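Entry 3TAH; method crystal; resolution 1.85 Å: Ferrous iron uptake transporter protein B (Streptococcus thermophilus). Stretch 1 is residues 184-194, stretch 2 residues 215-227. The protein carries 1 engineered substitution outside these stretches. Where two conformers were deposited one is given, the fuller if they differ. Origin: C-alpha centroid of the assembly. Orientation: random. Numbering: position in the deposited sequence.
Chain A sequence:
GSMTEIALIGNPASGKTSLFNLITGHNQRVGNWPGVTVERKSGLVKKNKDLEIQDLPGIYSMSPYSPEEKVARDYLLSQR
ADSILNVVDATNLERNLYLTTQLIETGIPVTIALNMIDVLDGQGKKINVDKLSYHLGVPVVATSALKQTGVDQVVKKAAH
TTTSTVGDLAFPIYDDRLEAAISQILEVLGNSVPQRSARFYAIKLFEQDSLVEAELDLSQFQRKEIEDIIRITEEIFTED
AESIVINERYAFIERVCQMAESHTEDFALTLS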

ATOM      1  N   GLN A 184      11.390   0.586 -18.874  1.00 15.29           N
ATOM      2  CA  GLN A 184      12.476  -0.266 -19.409  1.00 15.37           C
ATOM      3  C   GLN A 184      12.709  -1.508 -18.554  1.00 14.39           C
ATOM      4  O   GLN A 184      12.989  -2.587 -19.086  1.00 14.38           O
ATOM      5  CB  GLN A 184      13.749   0.549 -19.615  1.00 15.70           C
ATOM      6  CG  GLN A 184      13.566   1.527 -20.767  1.00 18.43           C
ATOM      7  CD  GLN A 184      14.643   2.576 -20.822  1.00 20.37           C
ATOM      8  OE1 GLN A 184      15.769   2.321 -20.445  1.00 26.15           O
ATOM      9  NE2 GLN A 184      14.295   3.762 -21.304  1.00 20.88           N
ATOM     10  N   ILE A 185      12.565  -1.377 -17.234  1.00 12.80           N
ATOM     11  CA  ILE A 185      12.661  -2.540 -16.350  1.00 13.64           C
ATOM     12  C   ILE A 185      11.482  -3.493 -16.618  1.00 15.35           C
ATOM     13  O   ILE A 185      11.673  -4.715 -16.671  1.00 15.16           O
ATOM     14  CB  ILE A 185      12.773  -2.145 -14.858  1.00 12.65           C
ATOM     15  CG1 ILE A 185      14.129  -1.487 -14.605  1.00 13.75           C
ATOM     16  CG2 ILE A 185      12.618  -3.374 -13.964  1.00  9.82           C
ATOM     17  CD1 ILE A 185      14.225  -0.792 -13.253  1.00 11.57           C
ATOM     18  N   LEU A 186      10.286  -2.942 -16.810  1.00 16.66           N
ATOM     19  CA  LEU A 186       9.121  -3.750 -17.206  1.00 17.38           C
ATOM     20  C   LEU A 186       9.375  -4.513 -18.510  1.00 18.70           C
ATOM     21  O   LEU A 186       9.035  -5.691 -18.594  1.00 17.15           O
ATOM     22  CB  LEU A 186       7.855  -2.897 -17.319  1.00 16.03           C
ATOM     23  CG  LEU A 186       7.242  -2.431 -16.002  1.00 15.77           C
ATOM     24  CD1 LEU A 186       6.168  -1.354 -16.263  1.00 18.14           C
ATOM     25  CD2 LEU A 186       6.667  -3.626 -15.203  1.00 15.97           C
ATOM     26  N   GLU A 187       9.971  -3.853 -19.507  1.00 19.26           N
ATOM     27  CA  GLU A 187      10.337  -4.520 -20.773  1.00 22.66           C
ATOM     28  C   GLU A 187      11.313  -5.662 -20.517  1.00 22.08           C
ATOM     29  O   GLU A 187      11.133  -6.751 -21.044  1.00 23.15           O
ATOM     30  CB  GLU A 187      11.008  -3.559 -21.765  1.00 24.19           C
ATOM     31  CG  GLU A 187      10.141  -2.444 -22.308  1.00 29.45           C
ATOM     32  CD  GLU A 187      10.955  -1.261 -22.876  1.00 34.93           C
ATOM     33  OE1 GLU A 187      12.154  -1.423 -23.217  1.00 39.77           O
ATOM     34  OE2 GLU A 187      10.392  -0.150 -22.981  1.00 39.04           O
ATOM     35  N   VAL A 188      12.335  -5.417 -19.700  1.00 20.17           N
ATOM     36  CA  VAL A 188      13.312  -6.440 -19.376  1.00 19.42           C
ATOM     37  C   VAL A 188      12.675  -7.611 -18.609  1.00 19.00           C
ATOM     38  O   VAL A 188      13.033  -8.768 -18.829  1.00 18.48           O
ATOM     39  CB  VAL A 188      14.480  -5.884 -18.553  1.00 20.13           C
ATOM     40  N   LEU A 189      11.735  -7.301 -17.719  1.00 17.41           N
ATOM     41  CA  LEU A 189      11.051  -8.328 -16.930  1.00 16.70           C
ATOM     42  C   LEU A 189      10.209  -9.290 -17.766  1.00 16.04           C
ATOM     43  O   LEU A 189      10.150 -10.491 -17.465  1.00 14.30           O
ATOM     44  CB  LEU A 189      10.174  -7.681 -15.852  1.00 16.33           C
ATOM     45  CG  LEU A 189      10.946  -7.258 -14.602  1.00 17.32           C
ATOM     46  CD1 LEU A 189      10.077  -6.355 -13.743  1.00 15.46           C
ATOM     47  CD2 LEU A 189      11.393  -8.474 -13.798  1.00 18.73           C
ATOM     48  N   GLY A 190       9.563  -8.778 -18.815  1.00 16.39           N
ATOM     49  CA  GLY A 190       8.690  -9.623 -19.643  1.00 16.52           C
ATOM     50  C   GLY A 190       7.630 -10.268 -18.761  1.00 16.45           C
ATOM     51  O   GLY A 190       6.963  -9.561 -17.996  1.00 16.22           O
ATOM     52  N   ASN A 191       7.493 -11.597 -18.843  1.00 15.60           N
ATOM     53  CA  ASN A 191       6.505 -12.349 -18.054  1.00 15.59           C
ATOM     54  C   ASN A 191       7.085 -13.017 -16.798  1.00 16.55           C
ATOM     55  O   ASN A 191       6.498 -13.964 -16.265  1.00 16.94           O
ATOM     56  CB  ASN A 191       5.779 -13.381 -18.933  1.00 14.99           C
ATOM     57  CG  ASN A 191       6.664 -14.544 -19.360  1.00 14.28           C
ATOM     58  OD1 ASN A 191       7.879 -14.547 -19.140  1.00 14.63           O
ATOM     59  ND2 ASN A 191       6.048 -15.544 -20.000  1.00 14.13           N
ATOM     60  N   SER A 192       8.231 -12.517 -16.331  1.00 16.83           N
ATOM     61  CA  SER A 192       8.892 -13.051 -15.139  1.00 17.40           C
ATOM     62  C   SER A 192       8.121 -12.793 -13.863  1.00 17.90           C
ATOM     63  O   SER A 192       8.331 -13.485 -12.870  1.00 18.46           O
ATOM     64  CB  SER A 192      10.307 -12.477 -14.987  1.00 17.22           C
ATOM     65  OG  SER A 192      11.151 -13.010 -15.986  1.00 19.22           O
ATOM     66  N   VAL A 193       7.238 -11.801 -13.897  1.00 18.03           N
ATOM     67  CA  VAL A 193       6.357 -11.468 -12.785  1.00 18.19           C
ATOM     68  C   VAL A 193       4.942 -11.292 -13.293  1.00 17.20           C
ATOM     69  O   VAL A 193       4.746 -11.098 -14.482  1.00 17.83           O
ATOM     70  CB  VAL A 193       6.822 -10.181 -12.083  1.00 17.59           C
ATOM     71  CG1 VAL A 193       8.237 -10.383 -11.512  1.00 20.24           C
ATOM     72  CG2 VAL A 193       6.798  -8.990 -13.021  1.00 17.71           C
ATOM     73  N   PRO A 194       3.936 -11.357 -12.403  1.00 18.25           N
ATOM     74  CA  PRO A 194       2.567 -11.095 -12.851  1.00 16.41           C
ATOM     75  C   PRO A 194       2.374  -9.656 -13.332  1.00 16.43           C
ATOM     76  O   PRO A 194       2.987  -8.727 -12.783  1.00 15.77           O
ATOM     77  CB  PRO A 194       1.717 -11.354 -11.599  1.00 17.47           C
ATOM     78  CG  PRO A 194       2.598 -12.163 -10.678  1.00 17.81           C
ATOM     79  CD  PRO A 194       3.994 -11.709 -10.976  1.00 18.40           C
ATOM     80  N   GLU A 215      14.726 -13.427  -4.810  1.00 19.95           N
ATOM     81  CA  GLU A 215      13.597 -14.305  -5.105  1.00 21.94           C
ATOM     82  C   GLU A 215      13.308 -14.515  -6.594  1.00 21.20           C
ATOM     83  O   GLU A 215      12.841 -15.582  -6.965  1.00 20.40           O
ATOM     84  CB  GLU A 215      12.302 -13.827  -4.410  1.00 23.79           C
ATOM     85  CG  GLU A 215      11.497 -12.806  -5.183  1.00 27.79           C
ATOM     86  CD  GLU A 215      10.247 -12.308  -4.456  1.00 30.19           C
ATOM     87  OE1 GLU A 215      10.055 -11.089  -4.381  1.00 30.48           O
ATOM     88  OE2 GLU A 215       9.465 -13.131  -3.961  1.00 34.62           O
ATOM     89  N   LEU A 216      13.570 -13.503  -7.422  0.50 21.84           N
ATOM     90  CA  LEU A 216      13.280 -13.568  -8.855  0.50 22.68           C
ATOM     91  C   LEU A 216      14.334 -14.367  -9.612  0.50 23.36           C
ATOM     92  O   LEU A 216      15.527 -14.234  -9.356  0.50 23.60           O
ATOM     93  CB  LEU A 216      13.191 -12.165  -9.462  0.50 23.46           C
ATOM     94  CG  LEU A 216      11.846 -11.441  -9.433  0.50 23.75           C
ATOM     95  CD1 LEU A 216      11.389 -11.215  -8.019  0.50 24.75           C
ATOM     96  CD2 LEU A 216      11.936 -10.116 -10.172  0.50 21.92           C
ATOM     97  N   ASP A 217      13.880 -15.191 -10.549  1.00 24.34           N
ATOM     98  CA  ASP A 217      14.769 -16.001 -11.373  1.00 26.79           C
ATOM     99  C   ASP A 217      14.984 -15.187 -12.630  1.00 27.03           C
ATOM    100  O   ASP A 217      14.269 -15.376 -13.627  1.00 28.50           O
ATOM    101  CB  ASP A 217      14.119 -17.352 -11.680  1.00 28.42           C
ATOM    102  CG  ASP A 217      14.954 -18.217 -12.620  1.00 31.10           C
ATOM    103  OD1 ASP A 217      16.191 -18.242 -12.496  1.00 33.52           O
ATOM    104  OD2 ASP A 217      14.356 -18.887 -13.484  1.00 36.66           O
ATOM    105  N   LEU A 218      15.948 -14.269 -12.562  1.00 25.22           N
ATOM    106  CA  LEU A 218      16.307 -13.411 -13.697  1.00 23.95           C
ATOM    107  C   LEU A 218      17.535 -13.937 -14.416  1.00 22.61           C
ATOM    108  O   LEU A 218      18.498 -14.366 -13.782  1.00 23.23           O
ATOM    109  CB  LEU A 218      16.581 -11.961 -13.268  1.00 22.29           C
ATOM    110  CG  LEU A 218      15.403 -11.247 -12.594  1.00 22.69           C
ATOM    111  CD1 LEU A 218      15.767  -9.802 -12.223  1.00 25.65           C
ATOM    112  CD2 LEU A 218      14.137 -11.298 -13.459  1.00 22.03           C
ATOM    113  N   SER A 219      17.491 -13.882 -15.741  1.00 22.06           N
ATOM    114  CA  SER A 219      18.633 -14.274 -16.556  1.00 21.35           C
ATOM    115  C   SER A 219      19.763 -13.271 -16.392  1.00 21.36           C
ATOM    116  O   SER A 219      19.552 -12.122 -15.935  1.00 20.08           O
ATOM    117  CB  SER A 219      18.241 -14.357 -18.028  1.00 21.79           C
ATOM    118  OG  SER A 219      18.009 -13.063 -18.568  1.00 19.75           O
ATOM    119  N   GLN A 220      20.963 -13.699 -16.777  1.00 19.88           N
ATOM    120  CA  GLN A 220      22.115 -12.804 -16.792  1.00 19.84           C
ATOM    121  C   GLN A 220      21.800 -11.589 -17.665  1.00 17.82           C
ATOM    122  O   GLN A 220      22.126 -10.469 -17.295  1.00 19.27           O
ATOM    123  CB  GLN A 220      23.379 -13.515 -17.307  1.00 21.05           C
ATOM    124  CG  GLN A 220      24.586 -12.583 -17.437  1.00 23.94           C
ATOM    125  CD  GLN A 220      25.858 -13.284 -17.864  1.00 25.34           C
ATOM    126  OE1 GLN A 220      25.850 -14.461 -18.221  1.00 25.71           O
ATOM    127  NE2 GLN A 220      26.957 -12.556 -17.833  1.00 24.43           N
ATOM    128  N   PHE A 221      21.168 -11.802 -18.817  1.00 16.41           N
ATOM    129  CA  PHE A 221      20.869 -10.678 -19.710  1.00 17.36           C
ATOM    130  C   PHE A 221      19.888  -9.690 -19.048  1.00 17.78           C
ATOM    131  O   PHE A 221      20.074  -8.477 -19.124  1.00 16.94           O
ATOM    132  CB  PHE A 221      20.356 -11.163 -21.074  1.00 17.46           C
ATOM    133  CG  PHE A 221      19.930 -10.038 -21.973  1.00 18.77           C
ATOM    134  CD1 PHE A 221      20.863  -9.095 -22.385  1.00 19.88           C
ATOM    135  CD2 PHE A 221      18.612  -9.910 -22.382  1.00 20.14           C
ATOM    136  CE1 PHE A 221      20.496  -8.035 -23.197  1.00 19.19           C
ATOM    137  CE2 PHE A 221      18.231  -8.853 -23.202  1.00 22.27           C
ATOM    138  CZ  PHE A 221      19.191  -7.914 -23.608  1.00 19.03           C
ATOM    139  N   GLN A 222      18.850 -10.219 -18.394  1.00 17.69           N
ATOM    140  CA  GLN A 222      17.881  -9.384 -17.675  1.00 16.85           C
ATOM    141  C   GLN A 222      18.584  -8.521 -16.632  1.00 16.85           C
ATOM    142  O   GLN A 222      18.339  -7.319 -16.547  1.00 16.34           O
ATOM    143  CB  GLN A 222      16.783 -10.238 -17.016  1.00 16.89           C
ATOM    144  CG  GLN A 222      15.683 -10.678 -17.962  1.00 16.18           C
ATOM    145  CD  GLN A 222      14.702 -11.654 -17.326  1.00 18.71           C
ATOM    146  OE1 GLN A 222      15.113 -12.675 -16.774  1.00 19.20           O
ATOM    147  NE2 GLN A 222      13.407 -11.353 -17.416  1.00 18.40           N
ATOM    148  N   ARG A 223      19.472  -9.137 -15.860  1.00 17.22           N
ATOM    149  CA  ARG A 223      20.218  -8.435 -14.815  1.00 19.65           C
ATOM    150  C   ARG A 223      21.116  -7.340 -15.396  1.00 18.72           C
ATOM    151  O   ARG A 223      21.206  -6.249 -14.830  1.00 16.51           O
ATOM    152  CB  ARG A 223      21.025  -9.417 -13.966  1.00 19.43           C
ATOM    153  CG  ARG A 223      20.142 -10.368 -13.157  1.00 22.94           C
ATOM    154  CD  ARG A 223      20.899 -11.573 -12.603  1.00 25.55           C
ATOM    155  NE  ARG A 223      21.607 -11.263 -11.364  1.00 29.37           N
ATOM    156  CZ  ARG A 223      22.423 -12.093 -10.708  1.00 32.19           C
ATOM    157  NH1 ARG A 223      22.673 -13.320 -11.167  1.00 33.10           N
ATOM    158  NH2 ARG A 223      23.006 -11.691  -9.572  1.00 31.68           N
ATOM    159  N   LYS A 224      21.755  -7.619 -16.533  1.00 18.27           N
ATOM    160  CA  LYS A 224      22.584  -6.612 -17.210  1.00 18.31           C
ATOM    161  C   LYS A 224      21.748  -5.420 -17.683  1.00 18.63           C
ATOM    162  O   LYS A 224      22.156  -4.265 -17.492  1.00 18.05           O
ATOM    163  CB  LYS A 224      23.325  -7.217 -18.402  1.00 19.37           C
ATOM    164  CG  LYS A 224      24.464  -8.120 -18.003  1.00 20.89           C
ATOM    165  CD  LYS A 224      25.112  -8.825 -19.191  1.00 22.92           C
ATOM    166  CE  LYS A 224      25.951  -7.894 -20.030  1.00 24.57           C
ATOM    167  NZ  LYS A 224      26.939  -8.653 -20.863  1.00 23.53           N
ATOM    168  N   GLU A 225      20.598  -5.703 -18.295  1.00 17.74           N
ATOM    169  CA  GLU A 225      19.663  -4.653 -18.758  1.00 18.07           C
ATOM    170  C   GLU A 225      19.255  -3.752 -17.595  1.00 16.86           C
ATOM    171  O   GLU A 225      19.234  -2.528 -17.714  1.00 15.67           O
ATOM    172  CB  GLU A 225      18.369  -5.233 -19.339  1.00 19.06           C
ATOM    173  CG  GLU A 225      18.462  -5.970 -20.649  1.00 21.95           C
ATOM    174  CD  GLU A 225      17.111  -6.487 -21.101  1.00 22.25           C
ATOM    175  OE1 GLU A 225      16.474  -5.818 -21.930  1.00 25.49           O
ATOM    176  OE2 GLU A 225      16.681  -7.557 -20.617  1.00 26.19           O
ATOM    177  N   ILE A 226      18.903  -4.383 -16.482  1.00 15.57           N
ATOM    178  CA  ILE A 226      18.468  -3.669 -15.276  1.00 16.21           C
ATOM    179  C   ILE A 226      19.597  -2.832 -14.676  1.00 16.35           C
ATOM    180  O   ILE A 226      19.385  -1.678 -14.328  1.00 15.67           O
ATOM    181  CB  ILE A 226      17.868  -4.629 -14.225  1.00 15.54           C
ATOM    182  CG1 ILE A 226      16.561  -5.213 -14.758  1.00 15.76           C
ATOM    183  CG2 ILE A 226      17.665  -3.879 -12.895  1.00 15.83           C
ATOM    184  CD1 ILE A 226      16.016  -6.424 -13.942  1.00 14.29           C
ATOM    185  N   GLU A 227      20.791  -3.413 -14.557  0.50 17.36           N
ATOM    186  CA  GLU A 227      21.968  -2.677 -14.084  0.50 17.87           C
ATOM    187  C   GLU A 227      22.206  -1.404 -14.895  0.50 17.13           C
ATOM    188  O   GLU A 227      22.440  -0.334 -14.328  0.50 16.08           O
ATOM    189  CB  GLU A 227      23.228  -3.532 -14.165  0.50 18.71           C
ATOM    190  CG  GLU A 227      24.517  -2.713 -14.076  0.50 20.19           C
ATOM    191  CD  GLU A 227      24.746  -2.118 -12.696  0.50 22.20           C
ATOM    192  OE1 GLU A 227      24.089  -2.583 -11.744  0.50 24.97           O
ATOM    193  OE2 GLU A 227      25.580  -1.192 -12.551  0.50 22.24           O
TER
HETATM  194  O   HOH W   1      11.308 -15.688 -15.273  1.00 31.31           O

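The end of a helix leaves carbonyl groups without the amide donors that the next turn would have supplied, and a long amide side chain from a neighbouring helix is well suited to answer them. The ferrous iron uptake protein FeoB of Streptococcus thermophilus gives a compact example. Helix 184-189 ends against the beginning of helix 220-227; the two run almost exactly antiparallel, at 177°, with their axes 9.5 Å apart at closest approach. The C-terminal end of one therefore lies beside the N-terminal end of the other, and Gln222 joins them.

Both hydrogen bonds between the stretches come from one nitrogen. Gln222 NE2 donates to Val188 O at 3.0 Å and to Ser192 OG at 3.1 Å, each nearly straight (166° and 170°), so both amide protons are used. Leu189 O is also near, 3.4 Å from Gln222 NE2, but the angle is poor; this carbonyl instead accepts from Ser192 N at 3.0 Å, within the type II' turn that runs from Leu189 to Ser192. Gly190 follows the helix with positive phi, a conformation that favours glycine, and the turn brings Ser192 round to face the second stretch.

The carbonyl half of the amide is satisfied too. Gln222 OE1 accepts from Ser219 N at 2.9 Å, while Gln222 N donates to Ser219 OG at 3.0 Å. The bond from Gln222 N to Ser219 OG caps the helix: serine, with a short side chain and a hydroxyl oxygen, reaches a backbone NH that has no preceding turn to serve it. The same glutamine is thus anchored to its own helix start through OE1 and extended to the other helix end through NE2, with chi1 m and chi2 t. Water 1 lies 2.8 Å from Ser192 OG and donates a weak bond to Asp217 O, the water oxygen standing 3.4 Å from that carbonyl oxygen, so it adds a weak, water-mediated link.

Apolar contacts flank this polar centre. Away from the turn, deeper into both helices, Ile226 CG1 lies 4.4 Å from both Ile185 CG2 and Val188 CB; the isoleucines are buried, and Val188, modelled only to CB, points toward the other stretch. Around the turn, Leu216 CD2 packs 4.0 Å from Leu189 CD2 and 3.9 Å from Val193 CG1, and Leu189 CD2 also meets Leu218 CD2 at 4.0 Å. Although the CA-to-CB bond of Leu189 points away, the end of its side chain comes nearer. The contact buries 417 Å² in total, a modest area.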